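Local structure of protein MJ1225 (Methanocaldococcus jannaschii, 3KH5) at residues Ile8-Lys13 with Glu133-Arg138; Thr109-Asn114 with Asp274-Phe279; Ala118-Asp123 with Ser129-Arg134. The protein is of unknown function but contains four CBS repeats, binds AMP and ADP, and is a putative archaeal homologue of the gamma subunit of AMP-activated protein kinase. One frame throughout, in Å; residues are numbered along the deposited sequence.

Helix 133-140 ties the three contacts together. Contacts 1 and 3 share E133 and R134, lie about 9 Å apart between centres and grip the same ADP: contact 1 chiefly its ribose, contact 3 its adenine and alpha phosphate, with R134 common to both. Q10 CG rests 3.3 Å from L130 O, so the 8-13 loop leans directly on the hairpin. Contact 2 lies about 15 Å, centre to centre, from each and borders a different ADP, held by D274. It meets the others in an apolar cluster where F110 CD2 comes 3.5 Å from E133 CG and L276 CD2 lies 3.7 Å from V136 CG1, joining the second and fourth CBS ranges beside the two nucleotide sites.

Contact 1 (Ile8-Lys13 with Glu133-Arg138); sequences IAQNKK and ERDVIR. With ADP (adenosine-5'-diphosphate), chain B.
The amide of Q10 and the carboxylate of D135 meet with their planes 78° apart and the ribose of ADP beside them. The R138 guanidinium has D135 OD1 at its edge, in plane, although R138 NH1 stays 3.9 Å from that oxygen, a long salt bridge. R134 turns one guanidinium face to the alpha phosphate, with ADP O2A 3.7 Å above the plane and offset toward the rim; its NH1 makes a weak, bent bond to O1A. Q10 OE1 and D135 OD2 approach to 3.2 Å, but both are acceptors. ADP O2' lies 2.3 Å from Q10 OE1, a hydrogen bond whose very short length is doubtful, and is also near the D135 carboxylate. D135 OD1 accepts a hydrogen bond from ADP O3' at 3.2 Å. With CG of D135 beside its own backbone N (chi1 -72°), the carboxylate folds back toward the helix start. Next to this polar group, I8 lays CG2 3.5 Å from D135 O, closing the loop against the first turn. E272 makes a salt bridge to R134 NE, and V250 O accepts from R138 NH2. T132 is the N-cap, its side chain capping a backbone N of the first turn, and D135 OD2 returns to T132 N: a capping box. The same threonine and aspartate also hold phosphate and ribose, as in the nucleotide sites of CBS domains.

Contact 2 (Thr109-Asn114 with Asp274-Phe279); sequences TFLTKN and DVLKYF. With ADP (adenosine-5'-diphosphate), chain E.
L276 holds CG beside its backbone N (chi1 -76°), and F110 does the same with its ring (chi1 -66°); these settings send the leucine branch and the aromatic ring into one another's path. The contact joins the last turn of helix 103-112, in the second CBS range, to the chain's C-terminal end in the fourth, and so links two of the four CBS repeats. L276 CD1 reaches F110 CD2 at 3.9 Å, approaching the ring obliquely. L111 meets the base of the same leucine, its CD1 3.7 Å from L276 CB, while CD2 turns toward the backbone at L276 and K277. L276 thus touches two consecutive residues of the helix, F110 with its tip and L111 with its base, and E133, V136 and I137 of helix 133-140 pack around it as well. The side chains that meet across the segments do so through carbon atoms, but next to them the carbonyl of F110 accepts a hydrogen bond from K273 NZ. Toward the nucleotide the chemistry changes. K277 stretches its chain back along the turn so that NZ meets D274 OD1 at 2.9 Å in a salt bridge. D274 OD2 also receives the N-H of T271. The carboxylate divides the ribose diol of the second ADP, O3' donating to D274 OD1 at 2.6 Å and O2' to D274 OD2 at 2.5 Å.

Contact 3 (Ala118-Asp123 with Ser129-Arg134); sequences APIVND and SLITER. With ADP (adenosine-5'-diphosphate), chain B.
A118 and I131 bind each other twice, forming a hydrogen-bonded pair of an antiparallel beta hairpin. A118 N donates to I131 O over 2.8 Å, whereas the return bond from I131 N to A118 O is longer, 3.1 Å. I120 and S129 form the next such pair. There I120 N meets S129 O at 2.9 Å, and S129 N reaches I120 O at 3.2 Å; all four N-H...O bonds are fairly straight. Where strand 127-132 runs out, T132 OG1 donates to O2A of the ADP alpha phosphate, 2.8 Å away; the same side chain caps the start of helix 133-140.

Between the two hydrogen-bonded pairs lies the non-hydrogen-bonded pair P119 and L130. The CA of L130 directs its hydrogen to A118 O, a CA-H...O contact of 3.5 Å. L130 and P119 lie side by side and point the same way, L130 CD1 against P119 CD at 4.0 Å. The first torsion of L130 (chi1 -178°) carries its branch off the strand, and chi2 near 109° turns the two methyls to different neighbours: while CD1 covers the proline, L130 CD2 lies 3.8 Å from N7 of the ADP adenine. On the other face of the sheet, I120 CD1 bends across to S129 CB and I131 CB, and F110 of helix 103-112 covers I131. P119 also touches a second bound ADP. The pairing therefore leaves the hairpin with two kinds of surface: a side with A118, I120, S129 and I131, packed against helix 103-112 and the 8-13 loop, and a proline-leucine side that offers aliphatic carbon to two nucleotides, with the threonine hydroxyl at the strand end supplying a polar grip on phosphate.

Contact 1 (Ile8-Lys13 with Glu133-Arg138)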
loop_
_atom_site.group_PDB
_atom_site.type_symbol
_atom_site.label_atom_id
_atom_site.label_comp_id
_atom_site.label_asym_id
_atom_site.label_seq_id
_atom_site.Cartn_x
_atom_site.Cartn_y
_atom_site.Cartn_z
ATOM N N ILE A 8 -4.317 -20.653 5.642
ATOM C CA ILE A 8 -4.993 -19.564 4.934
ATOM C C ILE A 8 -4.195 -19.151 3.717
ATOM O O ILE A 8 -4.763 -18.735 2.696
ATOM C CB ILE A 8 -5.113 -18.308 5.807
ATOM C CG1 ILE A 8 -5.917 -18.599 7.076
ATOM C CG2 ILE A 8 -5.719 -17.138 5.017
ATOM C CD1 ILE A 8 -5.544 -17.668 8.215
ATOM N N ALA A 9 -2.872 -19.263 3.844
ATOM C CA ALA A 9 -1.949 -18.705 2.865
ATOM C C ALA A 9 -2.393 -18.993 1.444
ATOM O O ALA A 9 -2.591 -20.149 1.054
ATOM C CB ALA A 9 -0.533 -19.210 3.105
ATOM N N GLN A 10 -2.557 -17.911 0.689
ATOM C CA GLN A 10 -2.997 -17.961 -0.691
ATOM C C GLN A 10 -2.143 -18.931 -1.476
ATOM O O GLN A 10 -0.933 -18.743 -1.651
ATOM C CB GLN A 10 -2.914 -16.567 -1.283
ATOM C CG GLN A 10 -2.080 -15.659 -0.410
ATOM C CD GLN A 10 -1.447 -14.527 -1.163
ATOM O OE1 GLN A 10 -1.266 -13.408 -0.614
ATOM N NE2 GLN A 10 -1.080 -14.793 -2.420
ATOM N N ASN A 11 -2.817 -19.969 -1.956
ATOM C CA ASN A 11 -2.193 -21.147 -2.529
ATOM C C ASN A 11 -1.568 -20.858 -3.879
ATOM O O ASN A 11 -0.957 -21.744 -4.496
ATOM C CB ASN A 11 -3.266 -22.206 -2.723
ATOM C CG ASN A 11 -4.275 -21.802 -3.775
ATOM O OD1 ASN A 11 -5.368 -21.334 -3.455
ATOM N ND2 ASN A 11 -3.906 -21.961 -5.044
ATOM N N LYS A 12 -1.764 -19.627 -4.351
ATOM C CA LYS A 12 -1.195 -19.199 -5.611
ATOM C C LYS A 12 0.328 -19.121 -5.534
ATOM O O LYS A 12 0.920 -19.158 -4.448
ATOM C CB LYS A 12 -1.774 -17.837 -6.028
ATOM C CG LYS A 12 -0.919 -17.146 -7.096
ATOM C CD LYS A 12 -1.522 -15.934 -7.751
ATOM C CE LYS A 12 -0.547 -15.456 -8.836
ATOM N NZ LYS A 12 -1.118 -14.386 -9.691
ATOM N N LYS A 13 0.948 -19.034 -6.706
ATOM C CA LYS A 13 2.348 -18.665 -6.828
ATOM C C LYS A 13 2.534 -17.202 -6.432
ATOM O O LYS A 13 1.715 -16.342 -6.765
ATOM C CB LYS A 13 2.851 -18.905 -8.260
ATOM C CG LYS A 13 2.067 -18.193 -9.384
ATOM C CD LYS A 13 0.857 -18.997 -9.871
ATOM C CE LYS A 13 1.273 -20.204 -10.704
ATOM N NZ LYS A 13 0.155 -21.184 -10.862
ATOM N N GLU A 133 -3.097 -8.816 5.595
ATOM C CA GLU A 133 -4.210 -8.536 6.507
ATOM C C GLU A 133 -5.575 -8.943 5.929
ATOM O O GLU A 133 -6.417 -9.486 6.650
ATOM C CB GLU A 133 -4.215 -7.060 6.905
ATOM C CG GLU A 133 -3.024 -6.643 7.758
ATOM C CD GLU A 133 -2.938 -5.141 7.944
ATOM O OE1 GLU A 133 -2.706 -4.697 9.088
ATOM O OE2 GLU A 133 -3.108 -4.405 6.947
ATOM N N ARG A 134 -5.773 -8.689 4.633
ATOM C CA ARG A 134 -6.998 -9.074 3.918
ATOM C C ARG A 134 -7.230 -10.587 3.973
ATOM O O ARG A 134 -8.356 -11.033 4.198
ATOM C CB ARG A 134 -6.952 -8.592 2.455
ATOM C CG ARG A 134 -8.301 -8.642 1.709
ATOM C CD ARG A 134 -8.392 -7.643 0.536
ATOM N NE ARG A 134 -7.882 -6.317 0.895
ATOM C CZ ARG A 134 -7.016 -5.602 0.176
ATOM N NH1 ARG A 134 -6.572 -6.056 -0.998
ATOM N NH2 ARG A 134 -6.614 -4.414 0.621
ATOM N N ASP A 135 -6.163 -11.361 3.762
ATOM C CA ASP A 135 -6.225 -12.829 3.808
ATOM C C ASP A 135 -6.790 -13.299 5.145
ATOM O O ASP A 135 -7.603 -14.227 5.199
ATOM C CB ASP A 135 -4.830 -13.444 3.640
ATOM C CG ASP A 135 -4.277 -13.320 2.229
ATOM O OD1 ASP A 135 -5.059 -13.188 1.262
ATOM O OD2 ASP A 135 -3.034 -13.379 2.089
ATOM N N VAL A 136 -6.338 -12.653 6.219
ATOM C CA VAL A 136 -6.752 -12.988 7.583
ATOM C C VAL A 136 -8.191 -12.554 7.868
ATOM O O VAL A 136 -8.978 -13.330 8.417
ATOM C CB VAL A 136 -5.784 -12.391 8.644
ATOM C CG1 VAL A 136 -6.251 -12.716 10.058
ATOM C CG2 VAL A 136 -4.369 -12.914 8.434
ATOM N N ILE A 137 -8.532 -11.323 7.498
ATOM C CA ILE A 137 -9.892 -10.829 7.688
ATOM C C ILE A 137 -10.887 -11.706 6.925
ATOM O O ILE A 137 -11.963 -12.030 7.441
ATOM C CB ILE A 137 -10.030 -9.355 7.246
ATOM C CG1 ILE A 137 -9.209 -8.443 8.168
ATOM C CG2 ILE A 137 -11.503 -8.924 7.254
ATOM C CD1 ILE A 137 -9.117 -7.001 7.704
ATOM N N ARG A 138 -10.515 -12.084 5.700
ATOM C CA ARG A 138 -11.322 -12.975 4.864
ATOM C C ARG A 138 -11.533 -14.318 5.557
ATOM O O ARG A 138 -12.642 -14.856 5.546
ATOM C CB ARG A 138 -10.672 -13.170 3.485
ATOM C CG ARG A 138 -11.547 -13.895 2.461
ATOM C CD ARG A 138 -10.896 -13.956 1.079
ATOM N NE ARG A 138 -10.985 -12.684 0.359
ATOM C CZ ARG A 138 -9.953 -11.890 0.083
ATOM N NH1 ARG A 138 -8.723 -12.227 0.454
ATOM N NH2 ARG A 138 -10.150 -10.755 -0.575
HETATM P PB ADP B . -0.917 -5.438 -1.135
HETATM O O1B ADP B . -0.933 -5.816 -2.567
HETATM O O2B ADP B . -1.689 -4.032 -0.878
HETATM O O3B ADP B . 0.558 -5.180 -0.571
HETATM P PA ADP B . -3.220 -6.540 -0.058
HETATM O O1A ADP B . -4.000 -5.825 -1.119
HETATM O O2A ADP B . -3.861 -7.861 0.677
HETATM O O3A ADP B . -1.586 -6.540 -0.172
HETATM O "O5'" ADP B . -2.935 -7.704 -1.193
HETATM C "C5'" ADP B . -3.744 -7.961 -2.385
HETATM C "C4'" ADP B . -4.192 -9.450 -2.499
HETATM O "O4'" ADP B . -3.374 -10.255 -3.408
HETATM C "C3'" ADP B . -4.100 -10.094 -1.113
HETATM O "O3'" ADP B . -5.310 -10.823 -0.821
HETATM C "C2'" ADP B . -2.895 -11.029 -1.166
HETATM O "O2'" ADP B . -3.328 -12.306 -0.694
HETATM C "C1'" ADP B . -2.483 -11.132 -2.646
HETATM N N9 ADP B . -1.055 -10.746 -2.991
HETATM C C8 ADP B . -0.408 -9.644 -2.598
HETATM N N7 ADP B . 0.826 -9.639 -3.109
HETATM C C5 ADP B . 0.973 -10.740 -3.840
HETATM C C6 ADP B . 2.017 -11.271 -4.599
HETATM N N6 ADP B . 3.182 -10.632 -4.694
HETATM N N1 ADP B . 1.832 -12.444 -5.234
HETATM C C2 ADP B . 0.677 -13.094 -5.143
HETATM N N3 ADP B . -0.335 -12.612 -4.429
HETATM C C4 ADP B . -0.221 -11.446 -3.765
#

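Contact 2 (Thr109-Asn114 with Asp274-Phe279)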
loop_
_atom_site.group_PDB
_atom_site.type_symbol
_atom_site.label_atom_id
_atom_site.label_comp_id
_atom_site.label_asym_id
_atom_site.label_seq_id
_atom_site.Cartn_x
_atom_site.Cartn_y
_atom_site.Cartn_z
ATOM N N THR A 109 2.008 -9.489 14.466
ATOM C CA THR A 109 2.996 -8.914 13.558
ATOM C C THR A 109 2.403 -7.717 12.817
ATOM O O THR A 109 3.004 -6.643 12.792
ATOM C CB THR A 109 3.519 -9.971 12.556
ATOM O OG1 THR A 109 4.224 -10.994 13.270
ATOM C CG2 THR A 109 4.461 -9.349 11.532
ATOM N N PHE A 110 1.218 -7.903 12.237
ATOM C CA PHE A 110 0.545 -6.835 11.499
ATOM C C PHE A 110 0.231 -5.642 12.397
ATOM O O PHE A 110 0.379 -4.487 11.991
ATOM C CB PHE A 110 -0.756 -7.340 10.865
ATOM C CG PHE A 110 -0.562 -8.369 9.784
ATOM C CD1 PHE A 110 0.579 -8.368 8.986
ATOM C CD2 PHE A 110 -1.544 -9.327 9.544
ATOM C CE1 PHE A 110 0.747 -9.317 7.984
ATOM C CE2 PHE A 110 -1.390 -10.276 8.539
ATOM C CZ PHE A 110 -0.242 -10.272 7.760
ATOM N N LEU A 111 -0.201 -5.940 13.622
ATOM C CA LEU A 111 -0.633 -4.920 14.575
ATOM C C LEU A 111 0.503 -4.133 15.239
ATOM O O LEU A 111 0.326 -2.958 15.568
ATOM C CB LEU A 111 -1.516 -5.554 15.658
ATOM C CG LEU A 111 -3.044 -5.594 15.529
ATOM C CD1 LEU A 111 -3.528 -5.914 14.116
ATOM C CD2 LEU A 111 -3.611 -6.588 16.535
ATOM N N THR A 112 1.657 -4.763 15.449
ATOM C CA THR A 112 2.728 -4.105 16.213
ATOM C C THR A 112 3.931 -3.700 15.374
ATOM O O THR A 112 4.731 -2.857 15.792
ATOM C CB THR A 112 3.223 -4.963 17.397
ATOM O OG1 THR A 112 3.843 -6.154 16.904
ATOM C CG2 THR A 112 2.077 -5.331 18.323
ATOM N N LYS A 113 4.063 -4.306 14.197
ATOM C CA LYS A 113 5.200 -4.021 13.324
ATOM C C LYS A 113 4.847 -3.189 12.085
ATOM O O LYS A 113 5.656 -3.094 11.166
ATOM C CB LYS A 113 5.921 -5.315 12.906
ATOM C CG LYS A 113 6.313 -6.258 14.053
ATOM C CD LYS A 113 7.303 -5.633 15.032
ATOM C CE LYS A 113 7.424 -6.498 16.278
ATOM N NZ LYS A 113 8.349 -5.924 17.296
ATOM N N ASN A 114 3.652 -2.600 12.054
ATOM C CA ASN A 114 3.257 -1.678 10.978
ATOM C C ASN A 114 3.543 -2.204 9.561
ATOM O O ASN A 114 4.115 -1.506 8.711
ATOM C CB ASN A 114 3.912 -0.307 11.196
ATOM C CG ASN A 114 3.170 0.816 10.500
ATOM O OD1 ASN A 114 1.945 0.787 10.374
ATOM N ND2 ASN A 114 3.914 1.825 10.050
ATOM N N ASP A 274 -7.069 -1.798 11.573
ATOM C CA ASP A 274 -8.031 -1.477 12.630
ATOM C C ASP A 274 -9.050 -2.582 12.852
ATOM O O ASP A 274 -9.413 -2.871 13.993
ATOM C CB ASP A 274 -8.797 -0.203 12.295
ATOM C CG ASP A 274 -7.913 1.013 12.253
ATOM O OD1 ASP A 274 -7.014 1.129 13.113
ATOM O OD2 ASP A 274 -8.131 1.859 11.363
ATOM N N VAL A 275 -9.541 -3.160 11.755
ATOM C CA VAL A 275 -10.464 -4.294 11.815
ATOM C C VAL A 275 -9.830 -5.431 12.605
ATOM O O VAL A 275 -10.480 -6.036 13.458
ATOM C CB VAL A 275 -10.882 -4.791 10.400
ATOM C CG1 VAL A 275 -11.657 -6.106 10.478
ATOM C CG2 VAL A 275 -11.712 -3.737 9.689
ATOM N N LEU A 276 -8.555 -5.700 12.336
ATOM C CA LEU A 276 -7.855 -6.782 13.012
ATOM C C LEU A 276 -7.668 -6.558 14.516
ATOM O O LEU A 276 -7.346 -7.500 15.241
ATOM C CB LEU A 276 -6.518 -7.094 12.329
ATOM C CG LEU A 276 -6.511 -7.872 11.006
ATOM C CD1 LEU A 276 -5.079 -8.002 10.510
ATOM C CD2 LEU A 276 -7.145 -9.252 11.154
ATOM N N LYS A 277 -7.883 -5.331 14.993
ATOM C CA LYS A 277 -7.818 -5.062 16.434
ATOM C C LYS A 277 -8.962 -5.734 17.202
ATOM O O LYS A 277 -8.889 -5.875 18.427
ATOM C CB LYS A 277 -7.783 -3.562 16.724
ATOM C CG LYS A 277 -6.517 -2.862 16.265
ATOM C CD LYS A 277 -6.733 -1.358 16.272
ATOM C CE LYS A 277 -5.509 -0.604 15.781
ATOM N NZ LYS A 277 -5.761 0.868 15.719
ATOM N N TYR A 278 -10.008 -6.144 16.474
ATOM C CA TYR A 278 -11.078 -6.980 17.032
ATOM C C TYR A 278 -10.509 -8.272 17.608
ATOM O O TYR A 278 -10.967 -8.739 18.651
ATOM C CB TYR A 278 -12.148 -7.308 15.977
ATOM C CG TYR A 278 -13.350 -8.084 16.506
ATOM C CD1 TYR A 278 -14.385 -7.430 17.175
ATOM C CD2 TYR A 278 -13.454 -9.466 16.332
ATOM C CE1 TYR A 278 -15.484 -8.130 17.662
ATOM C CE2 TYR A 278 -14.556 -10.176 16.817
ATOM C CZ TYR A 278 -15.568 -9.498 17.479
ATOM O OH TYR A 278 -16.659 -10.182 17.962
ATOM N N PHE A 279 -9.510 -8.841 16.932
ATOM C CA PHE A 279 -8.917 -10.117 17.342
ATOM C C PHE A 279 -7.625 -9.965 18.148
ATOM O O PHE A 279 -6.906 -10.945 18.361
ATOM C CB PHE A 279 -8.674 -11.020 16.123
ATOM C CG PHE A 279 -9.915 -11.310 15.322
ATOM C CD1 PHE A 279 -10.699 -12.428 15.601
ATOM C CD2 PHE A 279 -10.301 -10.462 14.286
ATOM C CE1 PHE A 279 -11.853 -12.697 14.860
ATOM C CE2 PHE A 279 -11.452 -10.719 13.540
ATOM C CZ PHE A 279 -12.229 -11.840 13.827
HETATM P PB ADP E . -2.933 2.484 5.072
HETATM O O1B ADP E . -3.607 1.392 4.322
HETATM O O2B ADP E . -3.460 3.977 4.612
HETATM O O3B ADP E . -1.327 2.518 4.876
HETATM P PA ADP E . -2.671 1.282 7.676
HETATM O O1A ADP E . -3.453 0.027 7.795
HETATM O O2A ADP E . -1.112 1.061 7.331
HETATM O O3A ADP E . -3.277 2.354 6.627
HETATM O "O5'" ADP E . -2.821 2.175 8.985
HETATM C "C5'" ADP E . -2.254 1.839 10.265
HETATM C "C4'" ADP E . -2.981 2.734 11.305
HETATM O "O4'" ADP E . -2.886 4.121 10.841
HETATM C "C3'" ADP E . -4.480 2.405 11.423
HETATM O "O3'" ADP E . -4.907 2.599 12.776
HETATM C "C2'" ADP E . -5.152 3.426 10.499
HETATM O "O2'" ADP E . -6.482 3.747 10.943
HETATM C "C1'" ADP E . -4.225 4.647 10.609
HETATM N N9 ADP E . -4.288 5.476 9.354
HETATM C C8 ADP E . -4.296 5.036 8.090
HETATM N N7 ADP E . -4.371 6.070 7.250
HETATM C C5 ADP E . -4.415 7.180 7.973
HETATM C C6 ADP E . -4.494 8.534 7.657
HETATM N N6 ADP E . -4.546 8.939 6.388
HETATM N N1 ADP E . -4.515 9.426 8.660
HETATM C C2 ADP E . -4.467 9.030 9.929
HETATM N N3 ADP E . -4.388 7.747 10.259
HETATM C C4 ADP E . -4.361 6.802 9.308
#

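Contact 3 (Ala118-Asp123 with Ser129-Arg134)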
loop_
_atom_site.group_PDB
_atom_site.type_symbol
_atom_site.label_atom_id
_atom_site.label_comp_id
_atom_site.label_asym_id
_atom_site.label_seq_id
_atom_site.Cartn_x
_atom_site.Cartn_y
_atom_site.Cartn_z
ATOM N N ALA A 118 3.277 -10.103 4.816
ATOM C CA ALA A 118 4.561 -10.696 5.190
ATOM C C ALA A 118 4.847 -11.981 4.419
ATOM O O ALA A 118 3.995 -12.874 4.379
ATOM C CB ALA A 118 4.607 -10.960 6.697
ATOM N N PRO A 119 6.042 -12.081 3.806
ATOM C CA PRO A 119 6.459 -13.336 3.192
ATOM C C PRO A 119 6.498 -14.456 4.232
ATOM O O PRO A 119 6.885 -14.226 5.381
ATOM C CB PRO A 119 7.876 -13.028 2.693
ATOM C CG PRO A 119 7.897 -11.554 2.506
ATOM C CD PRO A 119 7.066 -11.031 3.638
ATOM N N ILE A 120 6.060 -15.645 3.838
ATOM C CA ILE A 120 6.195 -16.820 4.688
ATOM C C ILE A 120 7.389 -17.594 4.160
ATOM O O ILE A 120 7.456 -17.906 2.967
ATOM C CB ILE A 120 4.920 -17.686 4.686
ATOM C CG1 ILE A 120 3.761 -16.912 5.325
ATOM C CG2 ILE A 120 5.145 -18.991 5.452
ATOM C CD1 ILE A 120 2.397 -17.275 4.760
ATOM N N VAL A 121 8.345 -17.873 5.041
ATOM C CA VAL A 121 9.594 -18.516 4.638
ATOM C C VAL A 121 9.848 -19.813 5.394
ATOM O O VAL A 121 9.303 -20.035 6.479
ATOM C CB VAL A 121 10.831 -17.578 4.811
ATOM C CG1 VAL A 121 10.650 -16.279 4.035
ATOM C CG2 VAL A 121 11.120 -17.294 6.291
ATOM N N ASN A 122 10.682 -20.672 4.812
ATOM C CA ASN A 122 11.117 -21.867 5.521
ATOM C C ASN A 122 12.362 -21.577 6.349
ATOM O O ASN A 122 12.729 -20.412 6.539
ATOM C CB ASN A 122 11.308 -23.056 4.563
ATOM C CG ASN A 122 12.411 -22.838 3.541
ATOM O OD1 ASN A 122 13.256 -21.950 3.682
ATOM N ND2 ASN A 122 12.414 -23.663 2.501
ATOM N N ASP A 123 13.006 -22.630 6.842
ATOM C CA ASP A 123 14.167 -22.465 7.710
ATOM C C ASP A 123 15.398 -21.909 6.984
ATOM O O ASP A 123 16.298 -21.363 7.628
ATOM C CB ASP A 123 14.480 -23.759 8.475
ATOM C CG ASP A 123 13.655 -23.899 9.761
ATOM O OD1 ASP A 123 12.904 -22.960 10.111
ATOM O OD2 ASP A 123 13.765 -24.952 10.427
ATOM N N SER A 129 5.294 -18.775 0.782
ATOM C CA SER A 129 4.041 -18.112 0.442
ATOM C C SER A 129 4.077 -16.661 0.921
ATOM O O SER A 129 5.152 -16.083 1.094
ATOM C CB SER A 129 2.859 -18.856 1.078
ATOM O OG SER A 129 1.630 -18.420 0.520
ATOM N N LEU A 130 2.895 -16.087 1.132
ATOM C CA LEU A 130 2.734 -14.730 1.642
ATOM C C LEU A 130 1.338 -14.602 2.239
ATOM O O LEU A 130 0.371 -15.139 1.696
ATOM C CB LEU A 130 2.916 -13.697 0.528
ATOM C CG LEU A 130 2.809 -12.219 0.926
ATOM C CD1 LEU A 130 4.176 -11.549 0.865
ATOM C CD2 LEU A 130 1.853 -11.517 -0.016
ATOM N N ILE A 131 1.248 -13.895 3.361
ATOM C CA ILE A 131 -0.029 -13.607 4.014
ATOM C C ILE A 131 -0.178 -12.094 4.196
ATOM O O ILE A 131 0.793 -11.401 4.501
ATOM C CB ILE A 131 -0.154 -14.346 5.381
ATOM C CG1 ILE A 131 -1.553 -14.192 5.992
ATOM C CG2 ILE A 131 0.912 -13.893 6.371
ATOM C CD1 ILE A 131 -2.480 -15.350 5.700
ATOM N N THR A 132 -1.392 -11.590 3.996
ATOM C CA THR A 132 -1.673 -10.171 4.176
ATOM C C THR A 132 -2.828 -10.043 5.154
ATOM O O THR A 132 -3.466 -11.043 5.499
ATOM C CB THR A 132 -2.076 -9.492 2.852
ATOM O OG1 THR A 132 -3.362 -9.972 2.440
ATOM C CG2 THR A 132 -1.053 -9.770 1.752
ATOM N N GLU A 133 -3.097 -8.816 5.595
ATOM C CA GLU A 133 -4.210 -8.536 6.507
ATOM C C GLU A 133 -5.575 -8.943 5.929
ATOM O O GLU A 133 -6.417 -9.486 6.650
ATOM C CB GLU A 133 -4.215 -7.060 6.905
ATOM C CG GLU A 133 -3.024 -6.643 7.758
ATOM C CD GLU A 133 -2.938 -5.141 7.944
ATOM O OE1 GLU A 133 -2.706 -4.697 9.088
ATOM O OE2 GLU A 133 -3.108 -4.405 6.947
ATOM N N ARG A 134 -5.773 -8.689 4.633
ATOM C CA ARG A 134 -6.998 -9.074 3.918
ATOM C C ARG A 134 -7.230 -10.587 3.973
ATOM O O ARG A 134 -8.356 -11.033 4.198
ATOM C CB ARG A 134 -6.952 -8.592 2.455
ATOM C CG ARG A 134 -8.301 -8.642 1.709
ATOM C CD ARG A 134 -8.392 -7.643 0.536
ATOM N NE ARG A 134 -7.882 -6.317 0.895
ATOM C CZ ARG A 134 -7.016 -5.602 0.176
ATOM N NH1 ARG A 134 -6.572 -6.056 -0.998
ATOM N NH2 ARG A 134 -6.614 -4.414 0.621
HETATM P PB ADP B . -0.917 -5.438 -1.135
HETATM O O1B ADP B . -0.933 -5.816 -2.567
HETATM O O2B ADP B . -1.689 -4.032 -0.878
HETATM O O3B ADP B . 0.558 -5.180 -0.571
HETATM P PA ADP B . -3.220 -6.540 -0.058
HETATM O O1A ADP B . -4.000 -5.825 -1.119
HETATM O O2A ADP B . -3.861 -7.861 0.677
HETATM O O3A ADP B . -1.586 -6.540 -0.172
HETATM O "O5'" ADP B . -2.935 -7.704 -1.193
HETATM C "C5'" ADP B . -3.744 -7.961 -2.385
HETATM C "C4'" ADP B . -4.192 -9.450 -2.499
HETATM O "O4'" ADP B . -3.374 -10.255 -3.408
HETATM C "C3'" ADP B . -4.100 -10.094 -1.113
HETATM O "O3'" ADP B . -5.310 -10.823 -0.821
HETATM C "C2'" ADP B . -2.895 -11.029 -1.166
HETATM O "O2'" ADP B . -3.328 -12.306 -0.694
HETATM C "C1'" ADP B . -2.483 -11.132 -2.646
HETATM N N9 ADP B . -1.055 -10.746 -2.991
HETATM C C8 ADP B . -0.408 -9.644 -2.598
HETATM N N7 ADP B . 0.826 -9.639 -3.109
HETATM C C5 ADP B . 0.973 -10.740 -3.840
HETATM C C6 ADP B . 2.017 -11.271 -4.599
HETATM N N6 ADP B . 3.182 -10.632 -4.694
HETATM N N1 ADP B . 1.832 -12.444 -5.234
HETATM C C2 ADP B . 0.677 -13.094 -5.143
HETATM N N3 ADP B . -0.335 -12.612 -4.429
HETATM C C4 ADP B . -0.221 -11.446 -3.765
#